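Protein ninB (Enterobacteria phage lambda, PDB 1PC6) is of uncertain function but probably acts in phage genetic recombination, with functional similarities to the bacterial RecFOR proteins in initiating exchange. Local coordinates at residues A[19-24]-A[32-37]; A[44-49]-A[107-112]; A[49-54]-A[126-131]; A[60-65]-A[117-122]; A[75-80]-A[99-104]. All coordinates share one frame; numbering follows the deposited sequence.

Interaction 1. Residues A[19-24]-A[32-37]; sequences HAVQQI and IVVTIQ
Val-21, in the final turn of helix 11-22, and Ile-24, just beyond it, reach Val-34 and Ile-32 from a turn where His-19 O accepts from Gln-23 N at 2.7 Å and, weakly, from Gln-22 N. This turn brings Val-21 and Ile-24 to the same flank. The contact itself is wholly aliphatic. Ile-24 and Ile-32 meet tip to tip, with Ile-24 CG2 3.3 Å from Ile-32 CD1. The delta carbon of Ile-32 also lies 3.7 Å from Ile-24 CD1, so it rests between two branches of the same isoleucine. Ile-24 CG1 is set beside its own backbone N (chi1 -63°). From there the extended chain carries CD1 on to Val-34 CG2, 3.6 Å away. Val-21 slants across Val-34 and meets it more loosely. Both valine methyls take part: Val-21 CG1 lies 4.1 Å from Val-34 CG2, and the other two methyls pair in the same way. Val-33 points away from the helix and packs on Thr-5 of the second subunit. The contact therefore lays the end of helix 11-22 against one face of strand 32-38. That strand pairs antiparallel with a strand of the second subunit, so the sheet continues across the dimer.

Interaction 2. Residues A[44-49]-A[107-112]; sequences DQNRKL and GEFAEL
The ring of Phe-109 extends between the side chains of Gln-45 and Asn-46, which both approach it obliquely. Phe-109 CG is anti to its backbone N (chi1 -178°), which sends the ring out from helix 106-122 toward helix 43-59. Gln-45 NE2 lies 4.3 Å from Phe-109 CE1. At the other meta carbon, Asn-46 OD1 lies 4.4 Å from Phe-109 CE2. One turn further along, the leucines take over. Leu-49 and Leu-112 cross at about a right angle, and just one methyl of each does the touching, Leu-49 CD1 to Leu-112 CD2 at 4.0 Å. The short helical segments run in roughly the same direction, at 32° to each other. Their axes come no closer than 11.9 Å, a wide spacing that the long side chains span. Leu-49 also packs on Leu-113 and Ile-116 of helix 106-122, while Leu-112 rests on Thr-101 and Met-104. Arg-41 lies against both Asn-46 and Phe-109. The glutamine amide oxygen makes a weak bond back to Ser-42 N. The two helices are thus joined here by van der Waals contact, apolar at the leucines and amide against aromatic at Phe-109, without a directional polar bond between them.

Interaction 3. Residues A[49-54]-A[126-131]; sequences LWACLG and KWSDEA
A cysteine sulfur beside an indole is the unusual feature here: Cys-52 SG lies 4.7 Å from the centroid of the six-membered ring of Trp-127. This sulfur-aromatic contact is oblique, with the sulfur 38° off the ring normal. It belongs to a helix-to-helix junction, in which the start of helix 128-140 comes up against the middle of helix 43-59. Trp-127 holds the N-cap position of helix 128-140, and its carbonyl oxygen accepts from Ala-131 N in the first turn. Its CG stands beside the backbone N (chi1 -62°), and from there the indole reaches out to the other helix. The far corner of the six-membered ring does the touching. Trp-127 CZ3 is 3.5 Å from Cys-52 CA and 3.7 Å from Cys-52 CB. The carbonyl oxygen of Cys-52 lies at the ring edge, in the plane of the indole. The backbone, the beta carbon and the sulfur of one residue are therefore all gathered round the same part of the ring.

Polar links beside the indole strengthen the junction. Ser-128 OG bonds to Asp-55 OD2, and Lys-126 O accepts from Gln-59 NE2; both partners lie on helix 43-59. Trp-127 also packs on Asp-55 and Val-56. The contact lies near the surface. Ser-128 and Asp-129 lie at its outer margin, and Ala-51 sits inside it. The methyl of that alanine points toward the second helix, with Ala-51 CB 4.2 Å from Asp-129 OD1.

Interaction 4. Residues A[60-65]-A[117-122]; sequences VEWHGR and QAFGTE
Phe-119, Val-60 and Trp-62 make this contact, with Phe-119 giving up the largest area. Phe-119 CG is anti to its backbone N (chi1 173°), which projects the ring from helix 106-122 toward the loop after helix 43-59. Val-60 comes to it from the opposite direction. Its CG2 methyl lies at the ring edge, in plane, 3.8 Å from Phe-119 CE2 and 4.0 Å from Phe-119 CZ. Trp-62 slants across the same outer end of the phenyl ring. There Trp-62 CZ3 is 4.2 Å from Phe-119 CZ, and the approach is oblique to both rings.

The loop is shaped by a type I' beta turn from Trp-62 to Arg-65. Backbone bonds run both ways across it, Trp-62 N to Arg-65 O at 3.1 Å and Arg-65 N to Trp-62 O at 3.2 Å. Gly-64 suits the turn, since a beta carbon at its backbone angles would press on the preceding carbonyl oxygen. Its N also donates to Glu-61 OE2 at 2.9 Å, meeting the carboxylate from above its plane. Next to Trp-62, the imidazole of His-63 turns its CD2 over the centre of the indole.

Trp-72 meets both Trp-62 and Phe-119. Trp-62 NE1 donates to Pro-87 O of the second subunit, while Leu-89 of that subunit packs on Phe-119. A type I' turn thus delivers a tryptophan into an aromatic cluster at the dimer interface.

Interaction 5. Residues A[75-80]-A[99-104]; sequences VFTAAL and QSTSRM
Thr-77 meets Gln-99 and Thr-101 through different branches, and its first torsion sorts them. With chi1 at -64°, CG2 is anti to the backbone N and points at Gln-99, while OG1 stays beside the N and faces Thr-101. Gln-99 has CG beside its own N (chi1 -60°) and is bent again at chi2. The amide therefore leads away, and the beta carbon is left to make the contact. Thr-77 CG2 lies 3.6 Å from Gln-99 CB and 3.7 Å from Gln-99 O. The second approach is Thr-77 OG1 to Thr-101 CG2, also 3.7 Å. In both pairs the side chains cross at about a right angle.

The polar ends are bonded elsewhere, and Lys-73 serves both threonines. Thr-77 OG1 bonds to Lys-73 O one turn earlier in helix 69-80, and Thr-101 OG1 bonds to Lys-73 NZ. The lysine thus ties the loop to the helix from beside the contact. A bound beta-mercaptoethanol, probably from the crystallisation liquor, lies about 3 Å from the side chain of Thr-77.

The loop has its own fastening. Ser-100 OG accepts from Arg-103 N at 3.2 Å in a nearly straight bond (168°), and Met-104 N donates to Ser-100 O at 3.2 Å. Ser-100 OG also bonds to Glu-70 OE2 of the second subunit. The loop packed on helix 69-80 thus contains an ST motif at Ser-100, just ahead of helix 106-122.

In the fold
Interaction 1 stands apart. Its centre is about 28 Å from that of interaction 2 and about 42 Å from that of interaction 4, and it touches none of the others. Interactions 2 and 3 use successive parts of helix 43-59 and share Leu-49. Interactions 2 and 4 both use helix 106-122. Phe-76, in segment 75-80 of interaction 5, joins the rest: Leu-112 of interaction 2, Leu-53 of interaction 3 and Phe-119 of interaction 4 all pack on it. The centres of interactions 3 and 4 are about 13 Å apart, and Trp-127 of the first rests on Gly-120 of the second. Interactions 1, 4 and 5 also touch the second subunit, so the dimer is held at both the strand end and the helical body.

Interaction 1. Residues A[19-24]-A[32-37]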
# COMPACT_ATOMS: atom_id res chain seq x y z
N HIS A 19 -11.39 19.03 13.49
CA HIS A 19 -11.84 19.21 14.86
C HIS A 19 -11.20 18.09 15.67
O HIS A 19 -10.65 18.32 16.75
CB HIS A 19 -13.37 19.10 14.95
CG HIS A 19 -13.92 19.29 16.33
ND1 HIS A 19 -14.14 20.54 16.88
CD2 HIS A 19 -14.30 18.39 17.27
CE1 HIS A 19 -14.64 20.40 18.10
NE2 HIS A 19 -14.75 19.11 18.36
N ALA A 20 -11.29 16.88 15.15
CA ALA A 20 -10.73 15.72 15.80
C ALA A 20 -9.27 15.99 16.06
O ALA A 20 -8.78 15.76 17.16
CB ALA A 20 -10.87 14.51 14.93
N VAL A 21 -8.57 16.49 15.05
CA VAL A 21 -7.15 16.77 15.22
C VAL A 21 -6.93 17.83 16.30
O VAL A 21 -5.91 17.81 16.98
CB VAL A 21 -6.51 17.27 13.91
CG1 VAL A 21 -5.04 17.55 14.15
CG2 VAL A 21 -6.70 16.22 12.81
N GLN A 22 -7.89 18.74 16.43
CA GLN A 22 -7.81 19.81 17.43
C GLN A 22 -8.05 19.22 18.82
O GLN A 22 -7.42 19.63 19.80
CB GLN A 22 -8.84 20.92 17.14
N GLN A 23 -8.95 18.24 18.89
CA GLN A 23 -9.29 17.59 20.16
C GLN A 23 -8.11 16.78 20.71
O GLN A 23 -8.24 16.08 21.71
CB GLN A 23 -10.52 16.70 19.98
N ILE A 24 -6.96 16.88 20.05
CA ILE A 24 -5.77 16.14 20.47
C ILE A 24 -5.01 16.83 21.60
O ILE A 24 -4.94 18.06 21.66
CB ILE A 24 -4.81 15.90 19.26
CG1 ILE A 24 -5.51 15.03 18.20
CG2 ILE A 24 -3.55 15.20 19.72
CD1 ILE A 24 -4.73 14.87 16.92
N ILE A 32 1.16 11.32 19.38
CA ILE A 32 0.28 10.58 18.47
C ILE A 32 0.46 11.11 17.05
O ILE A 32 0.80 12.28 16.83
CB ILE A 32 -1.23 10.66 18.89
CG1 ILE A 32 -1.80 12.04 18.63
CG2 ILE A 32 -1.37 10.31 20.36
CD1 ILE A 32 -3.30 12.08 18.83
N VAL A 33 0.23 10.23 16.08
CA VAL A 33 0.42 10.53 14.68
C VAL A 33 -0.83 10.86 13.87
O VAL A 33 -1.79 10.09 13.84
CB VAL A 33 1.16 9.36 13.98
CG1 VAL A 33 1.11 9.50 12.47
CG2 VAL A 33 2.61 9.32 14.44
N VAL A 34 -0.80 12.01 13.21
CA VAL A 34 -1.88 12.45 12.34
C VAL A 34 -1.30 12.36 10.94
O VAL A 34 -0.59 13.25 10.49
CB VAL A 34 -2.29 13.90 12.59
CG1 VAL A 34 -3.27 14.34 11.51
CG2 VAL A 34 -2.93 14.03 13.95
N THR A 35 -1.60 11.28 10.24
CA THR A 35 -1.07 11.09 8.91
C THR A 35 -2.11 11.31 7.82
O THR A 35 -3.15 10.66 7.80
CB THR A 35 -0.44 9.68 8.80
OG1 THR A 35 -0.47 9.24 7.44
CG2 THR A 35 -1.19 8.69 9.70
N ILE A 36 -1.80 12.24 6.93
CA ILE A 36 -2.67 12.56 5.80
C ILE A 36 -2.16 11.73 4.61
O ILE A 36 -1.00 11.31 4.60
CB ILE A 36 -2.59 14.06 5.44
CG1 ILE A 36 -2.89 14.91 6.67
CG2 ILE A 36 -3.54 14.36 4.29
CD1 ILE A 36 -2.66 16.42 6.50
N GLN A 37 -2.99 11.48 3.61
CA GLN A 37 -2.52 10.69 2.50
C GLN A 37 -3.33 10.78 1.21
O GLN A 37 -4.55 10.66 1.22
CB GLN A 37 -2.40 9.23 2.94
CG GLN A 37 -1.97 8.29 1.82
CD GLN A 37 -1.74 6.86 2.28
OE1 GLN A 37 -0.73 6.56 2.95
NE2 GLN A 37 -2.67 5.96 1.94

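Interaction 2. Residues A[44-49]-A[107-112]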
# COMPACT_ATOMS: atom_id res chain seq x y z
N ASP A 44 -13.53 2.93 -0.19
CA ASP A 44 -14.57 1.93 -0.28
C ASP A 44 -14.25 0.94 -1.39
O ASP A 44 -14.42 -0.27 -1.23
CB ASP A 44 -15.92 2.61 -0.55
CG ASP A 44 -17.09 1.85 0.03
OD1 ASP A 44 -18.25 2.25 -0.19
OD2 ASP A 44 -16.84 0.84 0.73
N GLN A 45 -13.79 1.45 -2.53
CA GLN A 45 -13.44 0.58 -3.65
C GLN A 45 -12.51 -0.52 -3.16
O GLN A 45 -12.78 -1.71 -3.37
CB GLN A 45 -12.70 1.36 -4.73
CG GLN A 45 -13.50 2.40 -5.46
CD GLN A 45 -12.72 2.99 -6.62
OE1 GLN A 45 -11.66 3.59 -6.43
NE2 GLN A 45 -13.22 2.80 -7.84
N ASN A 46 -11.42 -0.13 -2.52
CA ASN A 46 -10.45 -1.08 -2.01
C ASN A 46 -11.08 -2.23 -1.25
O ASN A 46 -10.74 -3.39 -1.49
CB ASN A 46 -9.41 -0.38 -1.13
CG ASN A 46 -8.14 -0.05 -1.90
OD1 ASN A 46 -8.17 0.67 -2.90
ND2 ASN A 46 -7.03 -0.58 -1.43
N ARG A 47 -11.99 -1.93 -0.33
CA ARG A 47 -12.65 -2.98 0.43
C ARG A 47 -13.22 -4.05 -0.51
O ARG A 47 -13.18 -5.24 -0.20
CB ARG A 47 -13.77 -2.40 1.31
N LYS A 48 -13.73 -3.61 -1.67
CA LYS A 48 -14.29 -4.52 -2.66
C LYS A 48 -13.16 -5.33 -3.32
O LYS A 48 -13.24 -6.56 -3.40
CB LYS A 48 -15.08 -3.74 -3.72
N LEU A 49 -12.11 -4.66 -3.80
CA LEU A 49 -10.98 -5.36 -4.42
C LEU A 49 -10.44 -6.46 -3.53
O LEU A 49 -10.27 -7.60 -3.96
CB LEU A 49 -9.83 -4.39 -4.72
CG LEU A 49 -8.46 -5.05 -4.99
CD1 LEU A 49 -8.28 -5.35 -6.48
CD2 LEU A 49 -7.36 -4.13 -4.52
N GLY A 107 -9.45 4.13 -15.27
CA GLY A 107 -9.93 3.28 -16.35
C GLY A 107 -9.38 1.86 -16.26
O GLY A 107 -10.07 0.89 -16.58
N GLU A 108 -8.12 1.76 -15.81
CA GLU A 108 -7.42 0.48 -15.65
C GLU A 108 -7.95 -0.23 -14.43
O GLU A 108 -8.47 -1.34 -14.51
CB GLU A 108 -5.93 0.71 -15.45
CG GLU A 108 -5.34 1.80 -16.33
CD GLU A 108 -3.83 1.90 -16.21
OE1 GLU A 108 -3.13 0.95 -16.65
OE2 GLU A 108 -3.35 2.92 -15.65
N PHE A 109 -7.79 0.42 -13.28
CA PHE A 109 -8.25 -0.12 -12.02
C PHE A 109 -9.67 -0.67 -12.19
O PHE A 109 -10.00 -1.74 -11.67
CB PHE A 109 -8.22 0.96 -10.95
CG PHE A 109 -8.64 0.49 -9.60
CD1 PHE A 109 -9.95 0.10 -9.35
CD2 PHE A 109 -7.71 0.43 -8.56
CE1 PHE A 109 -10.34 -0.35 -8.09
CE2 PHE A 109 -8.09 -0.01 -7.29
CZ PHE A 109 -9.41 -0.40 -7.05
N ALA A 110 -10.50 0.07 -12.91
CA ALA A 110 -11.86 -0.37 -13.17
C ALA A 110 -11.81 -1.73 -13.89
O ALA A 110 -12.57 -2.65 -13.55
CB ALA A 110 -12.57 0.67 -14.03
N GLU A 111 -10.90 -1.85 -14.86
CA GLU A 111 -10.72 -3.09 -15.62
C GLU A 111 -10.25 -4.26 -14.78
O GLU A 111 -10.64 -5.40 -15.00
CB GLU A 111 -9.73 -2.88 -16.77
CG GLU A 111 -10.37 -2.35 -18.02
CD GLU A 111 -9.38 -2.24 -19.17
OE1 GLU A 111 -8.55 -3.15 -19.32
OE2 GLU A 111 -9.45 -1.24 -19.92
N LEU A 112 -9.38 -3.96 -13.81
CA LEU A 112 -8.84 -4.97 -12.92
C LEU A 112 -9.98 -5.65 -12.18
O LEU A 112 -10.05 -6.87 -12.12
CB LEU A 112 -7.89 -4.33 -11.91
CG LEU A 112 -7.49 -5.17 -10.69
CD1 LEU A 112 -7.06 -6.56 -11.13
CD2 LEU A 112 -6.37 -4.47 -9.94

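Interaction 3. Residues A[49-54]-A[126-131]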
# COMPACT_ATOMS: atom_id res chain seq x y z
N LEU A 49 -12.11 -4.66 -3.80
CA LEU A 49 -10.98 -5.36 -4.42
C LEU A 49 -10.44 -6.46 -3.53
O LEU A 49 -10.27 -7.60 -3.96
CB LEU A 49 -9.83 -4.39 -4.72
CG LEU A 49 -8.46 -5.05 -4.99
CD1 LEU A 49 -8.28 -5.35 -6.48
CD2 LEU A 49 -7.36 -4.13 -4.52
N TRP A 50 -10.15 -6.12 -2.28
CA TRP A 50 -9.60 -7.10 -1.37
C TRP A 50 -10.56 -8.17 -0.92
O TRP A 50 -10.15 -9.21 -0.45
CB TRP A 50 -8.97 -6.41 -0.17
CG TRP A 50 -7.71 -5.74 -0.57
CD1 TRP A 50 -7.55 -4.43 -0.87
CD2 TRP A 50 -6.47 -6.38 -0.86
NE1 TRP A 50 -6.28 -4.20 -1.34
CE2 TRP A 50 -5.59 -5.39 -1.35
CE3 TRP A 50 -6.01 -7.70 -0.77
CZ2 TRP A 50 -4.28 -5.67 -1.74
CZ3 TRP A 50 -4.71 -7.98 -1.16
CH2 TRP A 50 -3.86 -6.97 -1.64
N ALA A 51 -11.85 -7.91 -1.04
CA ALA A 51 -12.83 -8.91 -0.65
C ALA A 51 -12.88 -9.93 -1.78
O ALA A 51 -13.08 -11.12 -1.54
CB ALA A 51 -14.19 -8.27 -0.44
N CYS A 52 -12.70 -9.45 -3.01
CA CYS A 52 -12.69 -10.30 -4.20
C CYS A 52 -11.48 -11.19 -4.16
O CYS A 52 -11.59 -12.42 -4.19
CB CYS A 52 -12.60 -9.47 -5.47
SG CYS A 52 -14.00 -8.44 -5.71
N LEU A 53 -10.32 -10.55 -4.12
CA LEU A 53 -9.06 -11.25 -4.06
C LEU A 53 -9.14 -12.30 -2.94
O LEU A 53 -8.74 -13.44 -3.14
CB LEU A 53 -7.92 -10.27 -3.80
CG LEU A 53 -7.79 -9.17 -4.86
CD1 LEU A 53 -6.57 -8.32 -4.59
CD2 LEU A 53 -7.68 -9.80 -6.23
N GLY A 54 -9.68 -11.91 -1.79
CA GLY A 54 -9.79 -12.83 -0.68
C GLY A 54 -10.65 -14.03 -1.01
O GLY A 54 -10.28 -15.17 -0.72
N LYS A 126 -18.32 -17.79 -4.82
CA LYS A 126 -19.40 -17.18 -4.06
C LYS A 126 -18.78 -15.91 -3.47
O LYS A 126 -17.80 -15.99 -2.73
CB LYS A 126 -19.87 -18.10 -2.93
CG LYS A 126 -20.97 -17.48 -2.07
CD LYS A 126 -21.28 -18.31 -0.83
CE LYS A 126 -22.22 -17.56 0.12
NZ LYS A 126 -23.48 -17.11 -0.55
N TRP A 127 -19.33 -14.75 -3.81
CA TRP A 127 -18.80 -13.48 -3.33
C TRP A 127 -19.24 -13.15 -1.91
O TRP A 127 -20.43 -13.02 -1.64
CB TRP A 127 -19.20 -12.36 -4.27
CG TRP A 127 -18.65 -12.56 -5.63
CD1 TRP A 127 -19.34 -12.85 -6.77
CD2 TRP A 127 -17.26 -12.53 -5.99
NE1 TRP A 127 -18.47 -13.00 -7.83
CE2 TRP A 127 -17.19 -12.81 -7.38
CE3 TRP A 127 -16.08 -12.29 -5.29
CZ2 TRP A 127 -15.97 -12.86 -8.07
CZ3 TRP A 127 -14.87 -12.34 -5.97
CH2 TRP A 127 -14.83 -12.62 -7.35
N SER A 128 -18.26 -13.01 -1.02
CA SER A 128 -18.49 -12.75 0.40
C SER A 128 -19.12 -11.41 0.71
O SER A 128 -19.91 -11.29 1.66
CB SER A 128 -17.17 -12.85 1.18
OG SER A 128 -16.25 -11.84 0.77
N ASP A 129 -18.75 -10.40 -0.08
CA ASP A 129 -19.25 -9.05 0.10
C ASP A 129 -20.75 -9.01 -0.13
O ASP A 129 -21.48 -8.38 0.64
CB ASP A 129 -18.53 -8.10 -0.84
CG ASP A 129 -18.21 -6.77 -0.18
OD1 ASP A 129 -17.79 -6.78 1.00
OD2 ASP A 129 -18.37 -5.73 -0.84
N GLU A 130 -21.21 -9.69 -1.18
CA GLU A 130 -22.63 -9.77 -1.49
C GLU A 130 -23.35 -10.50 -0.35
O GLU A 130 -24.49 -10.18 -0.02
CB GLU A 130 -22.90 -10.56 -2.77
CG GLU A 130 -22.49 -9.94 -4.09
CD GLU A 130 -22.85 -10.86 -5.26
OE1 GLU A 130 -22.48 -10.55 -6.42
OE2 GLU A 130 -23.52 -11.90 -5.01
N ALA A 131 -22.69 -11.49 0.22
CA ALA A 131 -23.25 -12.28 1.30
C ALA A 131 -23.55 -11.40 2.51
O ALA A 131 -24.62 -11.50 3.12
CB ALA A 131 -22.29 -13.39 1.69

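Interaction 4. Residues A[60-65]-A[117-122]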
# COMPACT_ATOMS: atom_id res chain seq x y z
N VAL A 60 -10.64 -20.57 -5.19
CA VAL A 60 -10.07 -21.24 -6.35
C VAL A 60 -8.57 -21.55 -6.24
O VAL A 60 -7.77 -20.70 -5.87
CB VAL A 60 -10.39 -20.42 -7.62
CG1 VAL A 60 -11.55 -19.46 -7.33
CG2 VAL A 60 -9.19 -19.66 -8.10
N GLU A 61 -8.19 -22.80 -6.52
CA GLU A 61 -6.78 -23.13 -6.44
C GLU A 61 -6.13 -23.01 -7.81
O GLU A 61 -6.64 -23.52 -8.80
CB GLU A 61 -6.56 -24.52 -5.89
CG GLU A 61 -6.79 -25.64 -6.86
CD GLU A 61 -5.73 -26.71 -6.71
OE1 GLU A 61 -5.48 -27.14 -5.55
OE2 GLU A 61 -5.16 -27.12 -7.76
N TRP A 62 -4.99 -22.33 -7.83
CA TRP A 62 -4.23 -22.10 -9.04
C TRP A 62 -3.15 -23.14 -9.27
O TRP A 62 -2.13 -23.15 -8.57
CB TRP A 62 -3.57 -20.74 -8.99
CG TRP A 62 -3.17 -20.22 -10.32
CD1 TRP A 62 -1.97 -19.66 -10.65
CD2 TRP A 62 -4.01 -20.05 -11.47
NE1 TRP A 62 -2.01 -19.14 -11.92
CE2 TRP A 62 -3.26 -19.37 -12.45
CE3 TRP A 62 -5.33 -20.41 -11.76
CZ2 TRP A 62 -3.78 -19.04 -13.69
CZ3 TRP A 62 -5.84 -20.08 -13.00
CH2 TRP A 62 -5.07 -19.40 -13.95
N HIS A 63 -3.38 -24.01 -10.25
CA HIS A 63 -2.42 -25.03 -10.63
C HIS A 63 -1.69 -25.70 -9.46
O HIS A 63 -0.46 -25.62 -9.34
CB HIS A 63 -1.37 -24.45 -11.60
CG HIS A 63 -1.95 -23.86 -12.85
ND1 HIS A 63 -1.84 -24.48 -14.08
CD2 HIS A 63 -2.65 -22.72 -13.07
CE1 HIS A 63 -2.44 -23.74 -14.99
NE2 HIS A 63 -2.94 -22.66 -14.41
N GLY A 64 -2.45 -26.35 -8.58
CA GLY A 64 -1.83 -27.05 -7.48
C GLY A 64 -1.61 -26.36 -6.14
O GLY A 64 -1.21 -27.02 -5.18
N ARG A 65 -1.83 -25.05 -6.06
CA ARG A 65 -1.63 -24.39 -4.78
C ARG A 65 -2.53 -23.18 -4.55
O ARG A 65 -3.01 -22.55 -5.48
CB ARG A 65 -0.15 -23.99 -4.60
CG ARG A 65 0.33 -22.79 -5.40
CD ARG A 65 1.80 -22.53 -5.07
NE ARG A 65 2.18 -21.12 -5.20
CZ ARG A 65 3.39 -20.62 -4.94
NH1 ARG A 65 4.36 -21.43 -4.53
NH2 ARG A 65 3.63 -19.32 -5.08
N GLN A 117 -13.73 -10.03 -11.22
CA GLN A 117 -15.13 -10.43 -11.12
C GLN A 117 -15.48 -11.46 -12.19
O GLN A 117 -16.17 -12.44 -11.90
CB GLN A 117 -16.05 -9.19 -11.25
N ALA A 118 -15.01 -11.23 -13.41
CA ALA A 118 -15.26 -12.15 -14.52
C ALA A 118 -14.61 -13.52 -14.26
O ALA A 118 -15.23 -14.57 -14.46
CB ALA A 118 -14.74 -11.55 -15.81
N PHE A 119 -13.35 -13.49 -13.83
CA PHE A 119 -12.62 -14.71 -13.53
C PHE A 119 -13.33 -15.53 -12.46
O PHE A 119 -13.58 -16.71 -12.64
CB PHE A 119 -11.22 -14.38 -13.03
CG PHE A 119 -10.46 -15.58 -12.56
CD1 PHE A 119 -9.84 -16.42 -13.47
CD2 PHE A 119 -10.41 -15.90 -11.22
CE1 PHE A 119 -9.17 -17.57 -13.03
CE2 PHE A 119 -9.75 -17.04 -10.79
CZ PHE A 119 -9.13 -17.88 -11.69
N GLY A 120 -13.66 -14.89 -11.34
CA GLY A 120 -14.33 -15.60 -10.27
C GLY A 120 -15.70 -16.11 -10.62
O GLY A 120 -16.16 -17.15 -10.15
N THR A 121 -16.37 -15.36 -11.48
CA THR A 121 -17.69 -15.70 -11.93
C THR A 121 -17.76 -17.04 -12.63
O THR A 121 -18.58 -17.89 -12.28
CB THR A 121 -18.19 -14.64 -12.86
OG1 THR A 121 -18.32 -13.42 -12.12
CG2 THR A 121 -19.52 -15.01 -13.43
N GLU A 122 -16.92 -17.25 -13.63
CA GLU A 122 -16.95 -18.52 -14.32
C GLU A 122 -16.36 -19.64 -13.49
O GLU A 122 -16.40 -20.80 -13.89
CB GLU A 122 -16.22 -18.43 -15.67
CG GLU A 122 -14.82 -17.88 -15.60
CD GLU A 122 -14.11 -17.95 -16.95
OE1 GLU A 122 -14.67 -17.46 -17.95
OE2 GLU A 122 -13.00 -18.51 -17.01

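Interaction 5. Residues A[75-80]-A[99-104]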
# COMPACT_ATOMS: atom_id res chain seq x y z
N VAL A 75 -1.13 -11.85 -10.26
CA VAL A 75 -1.61 -12.63 -11.38
C VAL A 75 -2.62 -11.83 -12.19
O VAL A 75 -2.52 -11.73 -13.41
CB VAL A 75 -2.27 -13.94 -10.91
CG1 VAL A 75 -2.64 -14.81 -12.10
CG2 VAL A 75 -1.35 -14.69 -9.96
N PHE A 76 -3.59 -11.25 -11.49
CA PHE A 76 -4.59 -10.48 -12.19
C PHE A 76 -3.98 -9.27 -12.84
O PHE A 76 -4.22 -9.01 -14.01
CB PHE A 76 -5.73 -10.09 -11.25
CG PHE A 76 -6.71 -11.20 -11.00
CD1 PHE A 76 -7.40 -11.77 -12.05
CD2 PHE A 76 -6.91 -11.69 -9.71
CE1 PHE A 76 -8.29 -12.83 -11.83
CE2 PHE A 76 -7.80 -12.75 -9.48
CZ PHE A 76 -8.49 -13.32 -10.54
N THR A 77 -3.16 -8.52 -12.11
CA THR A 77 -2.53 -7.34 -12.70
C THR A 77 -1.63 -7.75 -13.86
O THR A 77 -1.52 -7.05 -14.86
CB THR A 77 -1.70 -6.60 -11.66
OG1 THR A 77 -2.56 -6.11 -10.63
CG2 THR A 77 -0.97 -5.44 -12.30
N ALA A 78 -0.99 -8.91 -13.73
CA ALA A 78 -0.11 -9.41 -14.77
C ALA A 78 -0.86 -9.63 -16.07
O ALA A 78 -0.30 -9.50 -17.15
CB ALA A 78 0.54 -10.70 -14.33
N ALA A 79 -2.15 -9.96 -15.95
CA ALA A 79 -3.00 -10.21 -17.12
C ALA A 79 -3.37 -8.94 -17.90
O ALA A 79 -3.79 -9.00 -19.05
CB ALA A 79 -4.28 -10.94 -16.68
N LEU A 80 -3.20 -7.78 -17.26
CA LEU A 80 -3.51 -6.52 -17.90
C LEU A 80 -2.26 -5.79 -18.38
O LEU A 80 -2.18 -5.35 -19.53
CB LEU A 80 -4.30 -5.60 -16.95
CG LEU A 80 -5.78 -5.89 -16.63
CD1 LEU A 80 -6.42 -6.69 -17.78
CD2 LEU A 80 -5.91 -6.63 -15.31
N GLN A 99 2.95 -4.51 -11.74
CA GLN A 99 2.52 -3.12 -11.81
C GLN A 99 1.82 -2.71 -10.53
O GLN A 99 1.13 -3.52 -9.91
CB GLN A 99 1.56 -2.91 -12.99
CG GLN A 99 2.16 -3.25 -14.34
CD GLN A 99 3.50 -2.57 -14.57
OE1 GLN A 99 3.66 -1.38 -14.30
NE2 GLN A 99 4.46 -3.33 -15.09
N SER A 100 1.98 -1.45 -10.15
CA SER A 100 1.37 -0.93 -8.94
C SER A 100 -0.12 -0.65 -9.12
O SER A 100 -0.51 0.11 -10.00
CB SER A 100 2.08 0.36 -8.51
OG SER A 100 1.42 0.95 -7.40
N THR A 101 -0.93 -1.28 -8.28
CA THR A 101 -2.37 -1.09 -8.33
C THR A 101 -2.69 0.33 -7.87
O THR A 101 -3.67 0.93 -8.30
CB THR A 101 -3.08 -2.10 -7.44
OG1 THR A 101 -2.50 -2.07 -6.13
CG2 THR A 101 -2.95 -3.50 -8.04
N SER A 102 -1.85 0.86 -6.98
CA SER A 102 -2.00 2.21 -6.45
C SER A 102 -1.86 3.24 -7.58
O SER A 102 -2.70 4.12 -7.75
CB SER A 102 -0.92 2.49 -5.40
OG SER A 102 -0.92 1.49 -4.39
N ARG A 103 -0.79 3.10 -8.36
CA ARG A 103 -0.52 4.01 -9.46
C ARG A 103 -1.59 3.90 -10.55
O ARG A 103 -1.83 4.87 -11.27
CB ARG A 103 0.86 3.73 -10.05
N MET A 104 -2.23 2.74 -10.67
CA MET A 104 -3.26 2.53 -11.70
C MET A 104 -4.24 3.69 -11.91
O MET A 104 -4.63 4.37 -10.95
CB MET A 104 -4.10 1.27 -11.39
CG MET A 104 -3.45 -0.08 -11.68
SD MET A 104 -4.66 -1.43 -11.73
CE MET A 104 -4.30 -2.19 -13.29